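Local coordinates for universal stress protein (Mycobacterium smegmatis, PDB 5AHW) that binds cyclic AMP as a homodimeric universal stress protein and probably takes part in cAMP signalling in mycobacteria, at residues Q5-G10 / L110-N115; K34-T39 / D85-P90; P95-V100 / A134-T139. All blocks are in the same frame, centred on the assembly; numbering follows the deposited sequence.

Contact 1: residues Q5-G10 / L110-N115; sequences QTVVVG and LLVVGN. With CMP (adenosine-3',5'-cyclic-monophosphate), chain K.
Val8 and Leu110 meet through flat peptide groups: Val8 N bonds to Leu110 O at 2.8 Å. The ladder continues from Val112 N to Val8 O at 2.7 Å and from Gly10 N to Val112 O at 3.2 Å, whereas the first rung, Leu110 N to Thr6 O, is weak. One face of this two-strand ribbon carries Val7, Val9, Leu110 and Val112. There Val7 CG1 touches Val112 CG2 at 3.8 Å, and helix 15-31 covers Val9 and Val112 with Ala24. On the opposite face Val8 and Leu111 lie side by side, and Leu111 CD1 comes within 3.6 Å of Val8 CG1. These are neighbouring inner strands of the five-stranded parallel sheet of a Rossmann-like HUP domain, in the order 3-2-1-4-5, and the nucleotide sits at their C-terminal ends. Gly10 O takes a short bond (2.5 Å) from the ribose O2' of cyclic AMP, and the same O2' accepts a weak one from Gly114 N at 3.4 Å. With no side chain on Gly10 or Gly114, adenine can lie close to the first and the cyclic phosphate close to the second.

Contact 2: residues K34-T39 / D85-P90; sequences KLIIAT and DIEERP. With CMP (adenosine-3',5'-cyclic-monophosphate), chain K.
Glu87 stands beside Ile36, its partner across the ladder, on the same face of the sheet, and its side chain can be followed outward from the backbone. CB lies 3.8 Å from Leu35 O and 4.1 Å from Ile36 CG1. CG is anti to the backbone N (chi1 -174°), and the chain stays extended beyond it, running beside Ile36 and pointing the same way. At the tip the two oxygens part company: OE2 rests on Ile36, 3.7 Å from its CD1, and also forms a long ion pair with Arg89 NH1 at 3.8 Å, in the plane of the guanidinium at its edge. OE1 faces Lys34 NZ as a salt bridge, modelled so short that the exact position of the oxygen is doubtful. Lys34, Glu87 and Arg89 thus form a salt-bridge network, with Glu87 and Arg89 flanking Ile36. Arg89 CG packs tightly on Ile36 CG2 at 3.3 Å before the rest of that chain bends away. On the other face Ile37 CD1 meets Ile86 CG2 at 3.8 Å. Beneath all this runs a regular parallel ladder of five backbone bonds, from Leu35 N to Asp85 O through to a longer last rung, Thr39 N to Arg89 O at 3.2 Å. The ladder joins strand 86-92, outermost within the chain, to strand 34-41. Ala38 O, near its C-terminal end, lies 3.5 Å from C2 of the cyclic AMP adenine. Helix 95-105 covers the Ile36 and Ala38 face through Leu99 and Leu102. Helix 65-80 takes the other face, where Asn75 holds Glu88 OE2, and strand 6-10 lies along the far side of 34-41.

Contact 3: residues P95-V100 / A134-T139; sequences PVDALV and ARRSKT. With CMP (adenosine-3',5'-cyclic-monophosphate), chain K; SO4 (sulfate ion), chain L.
Arg136 reaches Val96 because its CG stands anti to the carbonyl carbon (chi1 -67°) and the chain then runs extended from CG to NE. Val96 in turn has CG1 anti to its backbone N (chi1 176°), which sets that methyl 3.4 Å from Arg136 NH1, the two side chains crossing at about a right angle and the methyl lying obliquely to the guanidinium. Asp97 OD1 is a long ion-pair partner of the same NH1, 4.0 Å off, with carboxylate and guanidinium planes turned 35° apart. A water bridges the two: it donates to Asp97 OD1 at 2.6 Å and accepts from Arg136 NH1. One turn further on, Val100 CG1 sits 4.0 Å from Arg136 O, at the end of helix 129-136. Helix 95-105 is the connection of a beta-alpha-beta crossover between parallel strands 86-92 and 110-114, and the segment packing against it is the exit from helix 129-136 toward strand 140-144. At that exit Ser137 OG accepts from Thr139 N at 3.2 Å, an ST turn. At the NE and NH2 edge of the Arg136 guanidinium, in its plane, sits a sulfate, probably from the crystallisation liquor: Arg136 NE binds its O1 and NH2 its O4, each at 2.8 Å. Arg135 NE reaches O2 of the same ion at 3.1 Å, so the anion would partly offset the charge of the two adjacent arginines. Ala134 and Arg135 also pack on Leu118 and Arg124 of the second subunit, while Leu99 CD1 comes close to adenine N3.

How the contacts relate
Contacts 1 and 2 belong to one sheet, their centres 10 Å apart. Strands 6-10 and 34-41 are neighbours in it, and probable backbone bonds stitch them together, among them Ala38 N to Val9 O at 2.8 Å. Contact 3 brings helix 95-105 and the loop after helix 129-136 against that sheet: Leu99 CD2 lies 3.6 Å from Gly10 CA and 4.0 Å from Ala38 CB, while Leu111 of contact 1 meets both Leu99 and Ser137. Contacts 2 and 3 are farther apart, with centres 16 Å from each other. All three converge on cyclic AMP: contact 1 holds the ribose, while contacts 2 and 3 bring residues against the adenine. Ser16, Ala40, Val116 and Thr146 also bind the nucleotide.

Contact 1: residues Q5-G10 / L110-N115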
loop_
_atom_site.group_PDB
_atom_site.type_symbol
_atom_site.label_atom_id
_atom_site.label_comp_id
_atom_site.label_asym_id
_atom_site.label_seq_id
_atom_site.Cartn_x
_atom_site.Cartn_y
_atom_site.Cartn_z
ATOM N N GLN B 5 12.569 6.536 0.268
ATOM C CA GLN B 5 13.272 7.665 -0.332
ATOM C C GLN B 5 12.577 8.166 -1.617
ATOM O O GLN B 5 12.672 9.350 -1.993
ATOM C CB GLN B 5 14.722 7.255 -0.700
ATOM C CG GLN B 5 15.629 6.736 0.435
ATOM C CD GLN B 5 17.135 6.689 0.038
ATOM O OE1 GLN B 5 17.558 5.824 -0.714
ATOM N NE2 GLN B 5 17.926 7.635 0.545
ATOM N N THR B 6 11.893 7.268 -2.307
ATOM C CA THR B 6 11.340 7.599 -3.620
ATOM C C THR B 6 9.978 6.948 -3.811
ATOM O O THR B 6 9.874 5.753 -3.852
ATOM C CB THR B 6 12.308 7.151 -4.744
ATOM O OG1 THR B 6 13.590 7.778 -4.588
ATOM C CG2 THR B 6 11.765 7.547 -6.111
ATOM N N VAL B 7 8.949 7.758 -3.935
ATOM C CA VAL B 7 7.590 7.249 -4.030
ATOM C C VAL B 7 7.050 7.639 -5.407
ATOM O O VAL B 7 7.194 8.769 -5.824
ATOM C CB VAL B 7 6.711 7.879 -2.984
ATOM C CG1 VAL B 7 5.306 7.398 -3.102
ATOM C CG2 VAL B 7 7.211 7.587 -1.572
ATOM N N VAL B 8 6.456 6.687 -6.088
ATOM C CA VAL B 8 5.809 6.922 -7.351
ATOM C C VAL B 8 4.303 6.788 -7.235
ATOM O O VAL B 8 3.838 5.792 -6.717
ATOM C CB VAL B 8 6.292 5.909 -8.400
ATOM C CG1 VAL B 8 5.491 6.095 -9.687
ATOM C CG2 VAL B 8 7.776 6.167 -8.758
ATOM N N VAL B 9 3.573 7.785 -7.732
ATOM C CA VAL B 9 2.128 7.775 -7.717
ATOM C C VAL B 9 1.601 7.999 -9.102
ATOM O O VAL B 9 2.089 8.841 -9.843
ATOM C CB VAL B 9 1.493 8.755 -6.685
ATOM C CG1 VAL B 9 1.795 10.250 -6.946
ATOM C CG2 VAL B 9 -0.031 8.520 -6.583
ATOM N N GLY B 10 0.610 7.187 -9.463
ATOM C CA GLY B 10 -0.051 7.249 -10.758
ATOM C C GLY B 10 -1.359 7.968 -10.634
ATOM O O GLY B 10 -2.134 7.680 -9.732
ATOM N N LEU B 110 8.391 2.764 -3.193
ATOM C CA LEU B 110 6.957 2.544 -3.114
ATOM C C LEU B 110 6.228 3.099 -4.341
ATOM O O LEU B 110 6.518 4.186 -4.843
ATOM C CB LEU B 110 6.419 3.228 -1.859
ATOM C CG LEU B 110 4.902 3.227 -1.626
ATOM C CD1 LEU B 110 4.485 1.842 -1.189
ATOM C CD2 LEU B 110 4.482 4.271 -0.604
ATOM N N LEU B 111 5.242 2.352 -4.766
ATOM C CA LEU B 111 4.383 2.738 -5.847
ATOM C C LEU B 111 2.939 2.847 -5.336
ATOM O O LEU B 111 2.445 1.945 -4.692
ATOM C CB LEU B 111 4.521 1.610 -6.864
ATOM C CG LEU B 111 3.796 1.676 -8.167
ATOM C CD1 LEU B 111 3.743 3.083 -8.774
ATOM C CD2 LEU B 111 4.588 0.714 -9.009
ATOM N N VAL B 112 2.268 3.965 -5.588
ATOM C CA VAL B 112 0.963 4.203 -5.071
ATOM C C VAL B 112 -0.065 4.307 -6.208
ATOM O O VAL B 112 0.115 5.027 -7.210
ATOM C CB VAL B 112 0.985 5.515 -4.292
ATOM C CG1 VAL B 112 -0.361 5.804 -3.618
ATOM C CG2 VAL B 112 2.071 5.449 -3.237
ATOM N N VAL B 113 -1.171 3.585 -6.041
ATOM C CA VAL B 113 -2.318 3.634 -6.910
ATOM C C VAL B 113 -3.615 3.668 -6.085
ATOM O O VAL B 113 -3.642 3.248 -4.940
ATOM C CB VAL B 113 -2.334 2.413 -7.895
ATOM C CG1 VAL B 113 -1.168 2.441 -8.877
ATOM C CG2 VAL B 113 -2.277 1.097 -7.178
ATOM N N GLY B 114 -4.687 4.209 -6.640
ATOM C CA GLY B 114 -6.047 3.979 -6.114
ATOM C C GLY B 114 -6.554 2.616 -6.489
ATOM O O GLY B 114 -5.839 1.835 -7.147
ATOM N N ASN B 115 -7.808 2.346 -6.125
ATOM C CA ASN B 115 -8.365 1.016 -6.147
ATOM C C ASN B 115 -9.460 0.831 -7.135
ATOM O O ASN B 115 -10.139 -0.188 -7.127
ATOM C CB ASN B 115 -8.901 0.699 -4.733
ATOM C CG ASN B 115 -10.198 1.436 -4.379
ATOM O OD1 ASN B 115 -10.546 2.517 -4.903
ATOM N ND2 ASN B 115 -10.921 0.865 -3.446
HETATM P P CMP K . -7.894 5.541 -8.986
HETATM O O1P CMP K . -8.276 5.996 -7.583
HETATM O O2P CMP K . -8.668 6.267 -9.985
HETATM O "O5'" CMP K . -7.917 3.976 -9.195
HETATM C "C5'" CMP K . -7.191 3.245 -10.213
HETATM C "C4'" CMP K . -5.807 3.830 -10.252
HETATM O "O4'" CMP K . -5.014 3.360 -11.328
HETATM C "C3'" CMP K . -5.779 5.303 -10.416
HETATM O "O3'" CMP K . -6.328 5.891 -9.244
HETATM C "C2'" CMP K . -4.299 5.566 -10.724
HETATM O "O2'" CMP K . -3.449 5.519 -9.569
HETATM C "C1'" CMP K . -4.016 4.346 -11.615
HETATM N N9 CMP K . -4.145 4.803 -13.020
HETATM C C8 CMP K . -5.197 4.627 -13.842
HETATM N N7 CMP K . -4.994 5.238 -15.019
HETATM C C5 CMP K . -3.806 5.794 -14.969
HETATM C C6 CMP K . -2.948 6.563 -15.888
HETATM N N6 CMP K . -3.383 6.840 -17.109
HETATM N N1 CMP K . -1.747 6.974 -15.459
HETATM C C2 CMP K . -1.289 6.708 -14.230
HETATM N N3 CMP K . -2.019 6.023 -13.325
HETATM C C4 CMP K . -3.252 5.549 -13.641
#

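Contact 2: residues K34-T39 / D85-P90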
loop_
_atom_site.group_PDB
_atom_site.type_symbol
_atom_site.label_atom_id
_atom_site.label_comp_id
_atom_site.label_asym_id
_atom_site.label_seq_id
_atom_site.Cartn_x
_atom_site.Cartn_y
_atom_site.Cartn_z
ATOM N N LYS B 34 11.414 11.925 -2.193
ATOM C CA LYS B 34 11.048 12.428 -3.493
ATOM C C LYS B 34 9.701 11.779 -3.899
ATOM O O LYS B 34 9.572 10.556 -3.857
ATOM C CB LYS B 34 12.141 12.049 -4.479
ATOM C CG LYS B 34 11.923 12.554 -5.890
ATOM C CD LYS B 34 13.208 12.421 -6.718
ATOM C CE LYS B 34 12.919 12.618 -8.212
ATOM N NZ LYS B 34 14.123 13.022 -9.019
ATOM N N LEU B 35 8.734 12.607 -4.283
ATOM C CA LEU B 35 7.561 12.143 -4.955
ATOM C C LEU B 35 7.586 12.346 -6.501
ATOM O O LEU B 35 7.851 13.463 -7.012
ATOM C CB LEU B 35 6.372 12.852 -4.415
ATOM C CG LEU B 35 5.032 12.405 -4.972
ATOM C CD1 LEU B 35 4.636 11.056 -4.456
ATOM C CD2 LEU B 35 3.964 13.410 -4.550
ATOM N N ILE B 36 7.268 11.271 -7.221
ATOM C CA ILE B 36 7.186 11.290 -8.680
ATOM C C ILE B 36 5.714 11.051 -9.034
ATOM O O ILE B 36 5.146 10.007 -8.718
ATOM C CB ILE B 36 8.143 10.254 -9.294
ATOM C CG1 ILE B 36 9.596 10.592 -8.928
ATOM C CG2 ILE B 36 8.059 10.259 -10.820
ATOM C CD1 ILE B 36 10.647 9.590 -9.382
ATOM N N ILE B 37 5.083 12.050 -9.632
ATOM C CA ILE B 37 3.722 11.886 -10.090
ATOM C C ILE B 37 3.788 11.492 -11.563
ATOM O O ILE B 37 4.367 12.222 -12.388
ATOM C CB ILE B 37 2.913 13.198 -9.915
ATOM C CG1 ILE B 37 3.034 13.733 -8.479
ATOM C CG2 ILE B 37 1.437 12.996 -10.315
ATOM C CD1 ILE B 37 2.272 15.021 -8.203
ATOM N N ALA B 38 3.187 10.363 -11.900
ATOM C CA ALA B 38 3.179 9.866 -13.269
ATOM C C ALA B 38 1.773 9.766 -13.873
ATOM O O ALA B 38 0.819 9.365 -13.204
ATOM C CB ALA B 38 3.880 8.508 -13.331
ATOM N N THR B 39 1.645 10.163 -15.127
ATOM C CA THR B 39 0.410 10.035 -15.843
ATOM C C THR B 39 0.731 9.357 -17.171
ATOM O O THR B 39 1.533 9.883 -18.018
ATOM C CB THR B 39 -0.242 11.391 -16.123
ATOM O OG1 THR B 39 -0.615 11.999 -14.892
ATOM C CG2 THR B 39 -1.480 11.241 -16.969
ATOM N N ASP B 85 9.457 17.751 -2.431
ATOM C CA ASP B 85 10.291 17.345 -3.536
ATOM C C ASP B 85 9.473 16.522 -4.580
ATOM O O ASP B 85 9.444 15.302 -4.518
ATOM C CB ASP B 85 11.431 16.521 -2.986
ATOM C CG ASP B 85 12.363 16.052 -4.066
ATOM O OD1 ASP B 85 12.180 16.511 -5.206
ATOM O OD2 ASP B 85 13.271 15.245 -3.770
ATOM N N ILE B 86 8.869 17.209 -5.554
ATOM C CA ILE B 86 7.896 16.627 -6.499
ATOM C C ILE B 86 8.349 16.756 -7.943
ATOM O O ILE B 86 8.764 17.819 -8.399
ATOM C CB ILE B 86 6.545 17.343 -6.366
ATOM C CG1 ILE B 86 6.082 17.300 -4.908
ATOM C CG2 ILE B 86 5.511 16.736 -7.294
ATOM C CD1 ILE B 86 5.022 18.323 -4.582
ATOM N N GLU B 87 8.233 15.663 -8.678
ATOM C CA GLU B 87 8.687 15.594 -10.047
ATOM C C GLU B 87 7.454 15.168 -10.825
ATOM O O GLU B 87 6.712 14.331 -10.317
ATOM C CB GLU B 87 9.767 14.548 -10.101
ATOM C CG GLU B 87 10.499 14.387 -11.419
ATOM C CD GLU B 87 11.660 13.380 -11.335
ATOM O OE1 GLU B 87 12.708 13.774 -10.780
ATOM O OE2 GLU B 87 11.518 12.201 -11.815
ATOM N N GLU B 88 7.173 15.762 -11.993
ATOM C CA GLU B 88 6.029 15.292 -12.827
ATOM C C GLU B 88 6.586 14.476 -14.033
ATOM O O GLU B 88 7.582 14.915 -14.667
ATOM C CB GLU B 88 5.222 16.479 -13.329
ATOM C CG GLU B 88 4.717 17.463 -12.302
ATOM C CD GLU B 88 4.159 18.716 -12.942
ATOM O OE1 GLU B 88 4.034 18.745 -14.159
ATOM O OE2 GLU B 88 3.839 19.705 -12.272
ATOM N N ARG B 89 6.014 13.302 -14.323
ATOM C CA ARG B 89 6.451 12.476 -15.469
ATOM C C ARG B 89 5.286 12.106 -16.405
ATOM O O ARG B 89 4.549 11.187 -16.091
ATOM C CB ARG B 89 7.062 11.158 -14.997
ATOM C CG ARG B 89 8.181 11.257 -13.988
ATOM C CD ARG B 89 9.462 11.798 -14.574
ATOM N NE ARG B 89 9.781 10.939 -15.700
ATOM C CZ ARG B 89 10.644 9.926 -15.692
ATOM N NH1 ARG B 89 11.419 9.681 -14.634
ATOM N NH2 ARG B 89 10.735 9.187 -16.800
ATOM N N PRO B 90 5.107 12.823 -17.523
ATOM C CA PRO B 90 4.169 12.383 -18.541
ATOM C C PRO B 90 4.765 11.176 -19.208
ATOM O O PRO B 90 5.824 11.282 -19.691
ATOM C CB PRO B 90 4.144 13.544 -19.540
ATOM C CG PRO B 90 5.379 14.326 -19.259
ATOM C CD PRO B 90 5.776 14.084 -17.865
HETATM P P CMP K . -7.894 5.541 -8.986
HETATM O O1P CMP K . -8.276 5.996 -7.583
HETATM O O2P CMP K . -8.668 6.267 -9.985
HETATM O "O5'" CMP K . -7.917 3.976 -9.195
HETATM C "C5'" CMP K . -7.191 3.245 -10.213
HETATM C "C4'" CMP K . -5.807 3.830 -10.252
HETATM O "O4'" CMP K . -5.014 3.360 -11.328
HETATM C "C3'" CMP K . -5.779 5.303 -10.416
HETATM O "O3'" CMP K . -6.328 5.891 -9.244
HETATM C "C2'" CMP K . -4.299 5.566 -10.724
HETATM O "O2'" CMP K . -3.449 5.519 -9.569
HETATM C "C1'" CMP K . -4.016 4.346 -11.615
HETATM N N9 CMP K . -4.145 4.803 -13.020
HETATM C C8 CMP K . -5.197 4.627 -13.842
HETATM N N7 CMP K . -4.994 5.238 -15.019
HETATM C C5 CMP K . -3.806 5.794 -14.969
HETATM C C6 CMP K . -2.948 6.563 -15.888
HETATM N N6 CMP K . -3.383 6.840 -17.109
HETATM N N1 CMP K . -1.747 6.974 -15.459
HETATM C C2 CMP K . -1.289 6.708 -14.230
HETATM N N3 CMP K . -2.019 6.023 -13.325
HETATM C C4 CMP K . -3.252 5.549 -13.641
#

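Contact 3: residues P95-V100 / A134-T139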
loop_
_atom_site.group_PDB
_atom_site.type_symbol
_atom_site.label_atom_id
_atom_site.label_comp_id
_atom_site.label_asym_id
_atom_site.label_seq_id
_atom_site.Cartn_x
_atom_site.Cartn_y
_atom_site.Cartn_z
ATOM N N PRO B 95 -1.165 2.274 -18.713
ATOM C CA PRO B 95 -0.895 2.624 -17.367
ATOM C C PRO B 95 -0.037 1.596 -16.630
ATOM O O PRO B 95 0.880 2.011 -15.863
ATOM C CB PRO B 95 -2.290 2.712 -16.721
ATOM C CG PRO B 95 -3.232 2.858 -17.847
ATOM C CD PRO B 95 -2.588 2.354 -19.072
ATOM N N VAL B 96 -0.357 0.301 -16.761
ATOM C CA VAL B 96 0.354 -0.681 -15.941
ATOM C C VAL B 96 1.886 -0.705 -16.234
ATOM O O VAL B 96 2.796 -0.615 -15.318
ATOM C CB VAL B 96 -0.263 -2.096 -16.092
ATOM C CG1 VAL B 96 0.554 -3.102 -15.297
ATOM C CG2 VAL B 96 -1.682 -2.079 -15.569
ATOM N N ASP B 97 2.150 -0.840 -17.520
ATOM C CA ASP B 97 3.503 -0.799 -18.070
ATOM C C ASP B 97 4.186 0.495 -17.630
ATOM O O ASP B 97 5.320 0.490 -17.175
ATOM C CB ASP B 97 3.462 -0.809 -19.648
ATOM C CG ASP B 97 3.065 -2.225 -20.292
ATOM O OD1 ASP B 97 3.068 -3.288 -19.618
ATOM O OD2 ASP B 97 2.813 -2.263 -21.519
ATOM N N ALA B 98 3.532 1.632 -17.813
ATOM C CA ALA B 98 4.239 2.870 -17.528
ATOM C C ALA B 98 4.617 2.961 -16.042
ATOM O O ALA B 98 5.741 3.334 -15.724
ATOM C CB ALA B 98 3.398 4.078 -17.956
ATOM N N LEU B 99 3.725 2.549 -15.135
ATOM C CA LEU B 99 3.981 2.697 -13.686
ATOM C C LEU B 99 5.031 1.688 -13.204
ATOM O O LEU B 99 5.994 2.070 -12.521
ATOM C CB LEU B 99 2.715 2.566 -12.849
ATOM C CG LEU B 99 1.734 3.692 -13.078
ATOM C CD1 LEU B 99 0.351 3.381 -12.515
ATOM C CD2 LEU B 99 2.229 4.967 -12.444
ATOM N N VAL B 100 4.922 0.437 -13.633
ATOM C CA VAL B 100 5.915 -0.577 -13.237
ATOM C C VAL B 100 7.269 -0.314 -13.798
ATOM O O VAL B 100 8.297 -0.377 -13.095
ATOM C CB VAL B 100 5.454 -1.967 -13.595
ATOM C CG1 VAL B 100 6.499 -2.971 -13.200
ATOM C CG2 VAL B 100 4.163 -2.254 -12.807
ATOM N N ALA B 134 -0.125 -4.427 -8.790
ATOM C CA ALA B 134 0.218 -5.199 -7.578
ATOM C C ALA B 134 0.858 -6.483 -8.019
ATOM O O ALA B 134 1.860 -6.901 -7.437
ATOM C CB ALA B 134 -1.053 -5.477 -6.729
ATOM N N ARG B 135 0.327 -7.142 -9.073
ATOM C CA ARG B 135 0.929 -8.404 -9.378
ATOM C C ARG B 135 2.295 -8.254 -9.993
ATOM O O ARG B 135 3.130 -9.152 -9.853
ATOM C CB ARG B 135 0.067 -9.309 -10.247
ATOM C CG ARG B 135 -1.217 -9.872 -9.605
ATOM C CD ARG B 135 -1.858 -10.917 -10.490
ATOM N NE ARG B 135 -2.483 -10.168 -11.538
ATOM C CZ ARG B 135 -3.742 -9.724 -11.469
ATOM N NH1 ARG B 135 -4.553 -10.110 -10.493
ATOM N NH2 ARG B 135 -4.199 -8.960 -12.394
ATOM N N ARG B 136 2.548 -7.152 -10.683
ATOM C CA ARG B 136 3.762 -7.035 -11.498
ATOM C C ARG B 136 4.905 -6.285 -10.797
ATOM O O ARG B 136 6.035 -6.426 -11.168
ATOM C CB ARG B 136 3.459 -6.443 -12.872
ATOM C CG ARG B 136 2.590 -7.365 -13.756
ATOM C CD ARG B 136 2.355 -6.773 -15.153
ATOM N NE ARG B 136 1.228 -7.428 -15.835
ATOM C CZ ARG B 136 0.552 -6.927 -16.836
ATOM N NH1 ARG B 136 0.918 -5.786 -17.368
ATOM N NH2 ARG B 136 -0.440 -7.629 -17.400
ATOM N N SER B 137 4.591 -5.515 -9.787
ATOM C CA SER B 137 5.578 -4.685 -9.117
ATOM C C SER B 137 6.654 -5.499 -8.425
ATOM O O SER B 137 6.409 -6.572 -7.904
ATOM C CB SER B 137 4.820 -3.771 -8.151
ATOM O OG SER B 137 5.690 -2.811 -7.608
ATOM N N LYS B 138 7.856 -4.976 -8.397
ATOM C CA LYS B 138 8.935 -5.561 -7.616
ATOM C C LYS B 138 9.196 -4.655 -6.429
ATOM O O LYS B 138 10.215 -4.782 -5.843
ATOM C CB LYS B 138 10.271 -5.712 -8.470
ATOM C CG LYS B 138 10.081 -6.596 -9.760
ATOM C CD LYS B 138 11.355 -7.012 -10.518
ATOM C CE LYS B 138 12.325 -5.856 -10.777
ATOM N NZ LYS B 138 13.331 -6.154 -11.881
ATOM N N THR B 139 8.341 -3.684 -6.146
ATOM C CA THR B 139 8.444 -2.907 -4.946
ATOM C C THR B 139 7.140 -2.966 -4.078
ATOM O O THR B 139 6.152 -3.584 -4.424
ATOM C CB THR B 139 8.712 -1.448 -5.291
ATOM O OG1 THR B 139 7.531 -0.903 -5.882
ATOM C CG2 THR B 139 9.682 -1.367 -6.315
HETATM P P CMP K . -7.894 5.541 -8.986
HETATM O O1P CMP K . -8.276 5.996 -7.583
HETATM O O2P CMP K . -8.668 6.267 -9.985
HETATM O "O5'" CMP K . -7.917 3.976 -9.195
HETATM C "C5'" CMP K . -7.191 3.245 -10.213
HETATM C "C4'" CMP K . -5.807 3.830 -10.252
HETATM O "O4'" CMP K . -5.014 3.360 -11.328
HETATM C "C3'" CMP K . -5.779 5.303 -10.416
HETATM O "O3'" CMP K . -6.328 5.891 -9.244
HETATM C "C2'" CMP K . -4.299 5.566 -10.724
HETATM O "O2'" CMP K . -3.449 5.519 -9.569
HETATM C "C1'" CMP K . -4.016 4.346 -11.615
HETATM N N9 CMP K . -4.145 4.803 -13.020
HETATM C C8 CMP K . -5.197 4.627 -13.842
HETATM N N7 CMP K . -4.994 5.238 -15.019
HETATM C C5 CMP K . -3.806 5.794 -14.969
HETATM C C6 CMP K . -2.948 6.563 -15.888
HETATM N N6 CMP K . -3.383 6.840 -17.109
HETATM N N1 CMP K . -1.747 6.974 -15.459
HETATM C C2 CMP K . -1.289 6.708 -14.230
HETATM N N3 CMP K . -2.019 6.023 -13.325
HETATM C C4 CMP K . -3.252 5.549 -13.641
HETATM S S SO4 L . -0.724 -10.330 -15.098
HETATM O O1 SO4 L . 0.770 -10.153 -15.267
HETATM O O2 SO4 L . -1.166 -9.207 -14.160
HETATM O O3 SO4 L . -0.936 -11.668 -14.497
HETATM O O4 SO4 L . -1.502 -9.907 -16.249
HETATM O O HOH W 1 3.715 -4.255 -17.307
#